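Local coordinates for chorismate mutase and shikimate 5-dehydrogenase fusion protein (Clostridium acetobutylicum, PDB 3FBT) that probably catalyses the reversible NADPH-linked reduction of 3-dehydroshikimate to shikimate, this chain being the shikimate dehydrogenase part of a fusion with chorismate mutase, at residues 107-112 / 209-214; 135-140 / 183-188. One frame throughout, in Å; residues are numbered along the deposited sequence.

Contact 1 (107-112 / 209-214); sequences IGFGKM and SAVDLI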
# COMPACT_ATOMS: atom_id res chain seq x y z
N ILE A 107 -15.11 21.30 -1.84
CA ILE A 107 -16.30 20.69 -1.20
C ILE A 107 -16.16 20.86 0.28
O ILE A 107 -17.10 21.20 1.00
CB ILE A 107 -16.40 19.19 -1.54
CG1 ILE A 107 -16.45 19.01 -3.05
CG2 ILE A 107 -17.66 18.60 -0.91
CD1 ILE A 107 -16.91 17.61 -3.53
N GLY A 108 -14.96 20.59 0.79
CA GLY A 108 -14.74 20.77 2.24
C GLY A 108 -15.03 22.22 2.70
O GLY A 108 -15.55 22.45 3.80
N PHE A 109 -14.62 23.18 1.90
CA PHE A 109 -14.71 24.57 2.32
C PHE A 109 -16.23 24.92 2.44
O PHE A 109 -16.68 25.44 3.43
CB PHE A 109 -14.04 25.49 1.30
CG PHE A 109 -14.09 26.98 1.67
CD1 PHE A 109 -13.44 27.45 2.79
CD2 PHE A 109 -14.89 27.84 0.97
CE1 PHE A 109 -13.52 28.80 3.13
CE2 PHE A 109 -14.96 29.19 1.31
CZ PHE A 109 -14.28 29.66 2.39
N GLY A 110 -16.99 24.52 1.44
CA GLY A 110 -18.44 24.72 1.48
C GLY A 110 -19.10 24.04 2.67
O GLY A 110 -20.06 24.58 3.23
N LYS A 111 -18.61 22.86 3.08
CA LYS A 111 -19.30 22.19 4.18
C LYS A 111 -19.06 22.96 5.46
O LYS A 111 -19.92 22.97 6.39
CB LYS A 111 -18.89 20.72 4.35
CG LYS A 111 -19.20 19.81 3.14
CD LYS A 111 -20.57 19.16 3.12
CE LYS A 111 -20.86 18.58 1.67
NZ LYS A 111 -22.21 17.91 1.45
N MET A 112 -17.88 23.55 5.56
CA MET A 112 -17.49 24.30 6.73
C MET A 112 -18.36 25.60 6.93
O MET A 112 -18.80 25.91 8.04
CB MET A 112 -16.01 24.62 6.65
CG MET A 112 -15.44 25.28 7.90
SD MET A 112 -13.80 26.08 7.68
CE MET A 112 -13.79 26.68 6.08
N SER A 209 -17.63 37.90 10.16
CA SER A 209 -17.15 36.50 10.30
C SER A 209 -15.65 36.32 9.96
O SER A 209 -15.18 36.84 8.95
CB SER A 209 -17.93 35.63 9.38
OG SER A 209 -19.21 35.48 9.89
N ALA A 210 -14.91 35.60 10.80
CA ALA A 210 -13.55 35.32 10.56
C ALA A 210 -13.48 33.82 10.31
O ALA A 210 -13.91 33.10 11.20
CB ALA A 210 -12.75 35.65 11.81
N VAL A 211 -12.95 33.36 9.16
CA VAL A 211 -12.70 31.93 8.83
C VAL A 211 -11.17 31.68 8.66
O VAL A 211 -10.55 32.25 7.75
CB VAL A 211 -13.43 31.47 7.50
CG1 VAL A 211 -13.31 29.88 7.21
CG2 VAL A 211 -14.90 31.86 7.47
N ASP A 212 -10.55 30.88 9.51
CA ASP A 212 -9.17 30.45 9.28
C ASP A 212 -9.14 29.00 8.76
O ASP A 212 -9.76 28.13 9.33
CB ASP A 212 -8.37 30.49 10.57
CG ASP A 212 -6.87 30.63 10.31
OD1 ASP A 212 -6.44 30.19 9.22
OD2 ASP A 212 -6.14 31.24 11.15
N LEU A 213 -8.42 28.73 7.70
CA LEU A 213 -8.33 27.34 7.20
C LEU A 213 -7.34 26.52 8.02
O LEU A 213 -7.28 25.30 7.88
CB LEU A 213 -7.93 27.26 5.73
CG LEU A 213 -8.94 27.28 4.62
CD1 LEU A 213 -9.82 28.53 4.72
CD2 LEU A 213 -8.08 27.32 3.42
N ILE A 214 -6.55 27.18 8.86
CA ILE A 214 -5.79 26.52 9.90
C ILE A 214 -6.68 25.90 10.99
O ILE A 214 -7.65 26.55 11.46
CB ILE A 214 -4.90 27.55 10.55
CG1 ILE A 214 -3.97 28.14 9.46
CG2 ILE A 214 -4.18 26.93 11.82
CD1 ILE A 214 -3.25 29.44 9.89

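Contact 2 (135-140 / 183-188); sequences RAVLQY and INCTPK. With SO4 (sulfate ion), chain F.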
# COMPACT_ATOMS: atom_id res chain seq x y z
N ARG A 135 -7.18 29.07 -4.31
CA ARG A 135 -7.82 28.82 -5.58
C ARG A 135 -9.23 28.23 -5.41
O ARG A 135 -10.23 28.70 -6.03
CB ARG A 135 -6.94 27.85 -6.37
CG ARG A 135 -5.68 28.48 -6.84
CD ARG A 135 -4.84 27.53 -7.76
NE ARG A 135 -4.28 26.45 -6.94
CZ ARG A 135 -3.07 25.91 -7.14
NH1 ARG A 135 -2.31 26.36 -8.13
NH2 ARG A 135 -2.63 24.94 -6.35
N ALA A 136 -9.32 27.19 -4.58
CA ALA A 136 -10.63 26.54 -4.41
C ALA A 136 -11.59 27.44 -3.64
O ALA A 136 -12.73 27.48 -3.95
CB ALA A 136 -10.48 25.19 -3.71
N VAL A 137 -11.13 28.15 -2.65
CA VAL A 137 -11.96 29.11 -1.86
C VAL A 137 -12.51 30.24 -2.80
O VAL A 137 -13.69 30.58 -2.74
CB VAL A 137 -11.08 29.70 -0.74
CG1 VAL A 137 -11.64 30.98 -0.08
CG2 VAL A 137 -10.77 28.67 0.30
N LEU A 138 -11.68 30.79 -3.70
CA LEU A 138 -12.10 31.86 -4.63
C LEU A 138 -13.11 31.34 -5.65
O LEU A 138 -14.09 32.01 -5.96
CB LEU A 138 -10.88 32.45 -5.38
CG LEU A 138 -9.86 33.20 -4.50
CD1 LEU A 138 -8.50 33.42 -5.19
CD2 LEU A 138 -10.44 34.56 -3.95
N GLN A 139 -12.92 30.13 -6.17
CA GLN A 139 -13.94 29.56 -7.05
C GLN A 139 -15.27 29.41 -6.30
O GLN A 139 -16.34 29.73 -6.85
CB GLN A 139 -13.53 28.22 -7.63
CG GLN A 139 -14.49 27.74 -8.63
CD GLN A 139 -14.45 28.63 -9.84
OE1 GLN A 139 -13.39 29.16 -10.19
NE2 GLN A 139 -15.60 28.82 -10.48
N TYR A 140 -15.20 28.88 -5.07
CA TYR A 140 -16.44 28.74 -4.30
C TYR A 140 -17.18 30.07 -4.06
O TYR A 140 -18.38 30.13 -4.30
CB TYR A 140 -16.16 28.05 -2.99
CG TYR A 140 -17.39 27.76 -2.18
CD1 TYR A 140 -18.11 26.55 -2.34
CD2 TYR A 140 -17.84 28.67 -1.26
CE1 TYR A 140 -19.27 26.28 -1.60
CE2 TYR A 140 -19.01 28.43 -0.51
CZ TYR A 140 -19.70 27.26 -0.66
OH TYR A 140 -20.80 27.08 0.15
N ILE A 183 -11.15 35.67 5.33
CA ILE A 183 -10.70 34.27 5.29
C ILE A 183 -9.17 34.20 5.18
O ILE A 183 -8.60 34.73 4.23
CB ILE A 183 -11.32 33.57 4.07
CG1 ILE A 183 -12.85 33.69 4.11
CG2 ILE A 183 -10.86 32.06 3.99
CD1 ILE A 183 -13.46 33.68 2.76
N ASN A 184 -8.53 33.54 6.12
CA ASN A 184 -7.10 33.36 6.08
C ASN A 184 -6.73 32.14 5.27
O ASN A 184 -7.08 31.03 5.63
CB ASN A 184 -6.58 33.11 7.47
CG ASN A 184 -5.12 32.91 7.47
OD1 ASN A 184 -4.42 33.67 6.79
ND2 ASN A 184 -4.62 31.86 8.17
N CYS A 185 -6.02 32.34 4.18
CA CYS A 185 -5.50 31.24 3.40
C CYS A 185 -3.97 31.18 3.46
O CYS A 185 -3.35 30.40 2.74
CB CYS A 185 -5.96 31.44 1.94
SG CYS A 185 -7.65 30.93 1.72
N THR A 186 -3.36 31.98 4.34
CA THR A 186 -1.90 32.10 4.48
C THR A 186 -1.38 31.13 5.50
O THR A 186 -2.15 30.62 6.27
CB THR A 186 -1.41 33.53 5.07
OG1 THR A 186 -1.58 33.56 6.49
CG2 THR A 186 -2.13 34.68 4.47
N PRO A 187 -0.04 30.96 5.57
CA PRO A 187 0.46 30.07 6.66
C PRO A 187 0.73 30.72 8.00
O PRO A 187 1.12 30.01 8.93
CB PRO A 187 1.80 29.49 6.11
CG PRO A 187 2.20 30.45 5.02
CD PRO A 187 0.85 30.95 4.40
N LYS A 188 0.45 32.02 8.15
CA LYS A 188 0.61 32.71 9.44
C LYS A 188 -0.45 32.24 10.39
O LYS A 188 -1.63 32.21 10.04
CB LYS A 188 0.48 34.21 9.28
CG LYS A 188 1.14 34.74 8.06
CD LYS A 188 1.66 36.09 8.36
CE LYS A 188 2.78 36.47 7.37
NZ LYS A 188 2.93 37.93 7.63
S SO4 F . 0.75 22.86 -6.32
O1 SO4 F . 0.03 23.86 -5.52
O2 SO4 F . 2.18 23.18 -6.46
O3 SO4 F . 0.62 21.61 -5.60
O4 SO4 F . 0.23 22.96 -7.67

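Contact 1 (107-112 / 209-214)
Met-112 and Val-211 meet tip to tip between helix 105-115 and strand 209-212. The methyl CE of Met-112 lies 3.4 Å from CG1 of Val-211, tighter than usual for two carbons. The sulfur follows, with SD of Met-112 3.9 Å from the same CG1. The methionine chain is extended through its first two torsions and bends at the third (chi3 33°), which places CE at the valine. Beside this pair, Phe-109 brings one ring corner to the strand end. Its CE1 is 4.0 Å from CD1 of Leu-213. The same CE1 of Phe-109 is 4.2 Å from CG1 of Val-211. Both methyls approach the ring obliquely, and the Phe-109 and Leu-213 side chains cross at about a right angle. No hydrogen bond joins the two segments.

Ile-183 of the neighbouring strand touches Phe-109, Val-211 and Leu-213. Met-239 of helix 237-252 packs on Phe-109 and Leu-213. Just past the strand, the backbone N of Ile-214 donates to OD1 of Asp-212 at 3.0 Å, from above the carboxylate plane. This closes an Asx turn. OD1 of Asp-212 also accepts from ND2 of Asn-184, and OD2 is bonded to OG1 of Thr-220; these bonds help to hold the turn that carries Leu-213.

Leu-213 is a predicted NADP(+)-binding residue. Helix 105-115, which follows the mixed sheet of the substrate-binding part, packs here on the parallel sheet of the Rossmann-type domain near the probable cofactor site.

Contact 2 (135-140 / 183-188)
Val-137 has CG1 anti to the backbone N (chi1 164°) and CG2 anti to the carbonyl carbon, which sends one methyl to each partner. CG1 of Val-137 lies 4.3 Å from CG2 of Ile-183. CG2 of Val-137 lies 4.1 Å from SG of Cys-185. That SG is anti to the carbonyl carbon (chi1 -79°). Between the two segments, Val-137 is the one helix residue that touches, on Ile-183 in the strand and Cys-185 just after it. Phe-109 also touches Val-137.

At the end of the strand, OD1 of Asn-184 accepts two bonds. OG1 of Thr-186 comes in the carbonyl plane, on a lone pair, at 2.9 Å. The backbone N of Thr-186 comes from above that plane at 3.2 Å, making an Asx turn. OG1 of Thr-186 then accepts from the backbone N of Lys-188 at 3.0 Å, an ST turn.

Arg-135 makes no contact with 183-188; its NH2 donates to O1 of a sulfate at 3.0 Å, with the anion at the guanidinium edge. The backbone N of Lys-69, the predicted proton acceptor, also bonds this sulfate, probably from the crystallisation liquor.

The helix-strand contact is purely apolar and depends on fit. The sulfate implies that an anion can be held here, beside the predicted active site.

In the fold
Both contacts are buried and meet at one parallel sheet, where strands 181-184 and 209-212 are neighbours. Their centres are about 9 Å apart. Each sets a helix against a strand end by apolar side chains alone. Contact 1 packs a methionine and an aromatic ring on Val-211 and Leu-213; contact 2 packs one valine on Ile-183 and a thiol. The sheet ties them directly, since O of Val-211 is 2.9 Å from N of Asn-184, a probable hydrogen bond. The two Asx turns are joined as well, through the side chains of Asp-212 and Asn-184. Only contact 2 adds an ion, at a partly exposed arginine away from its apolar centre.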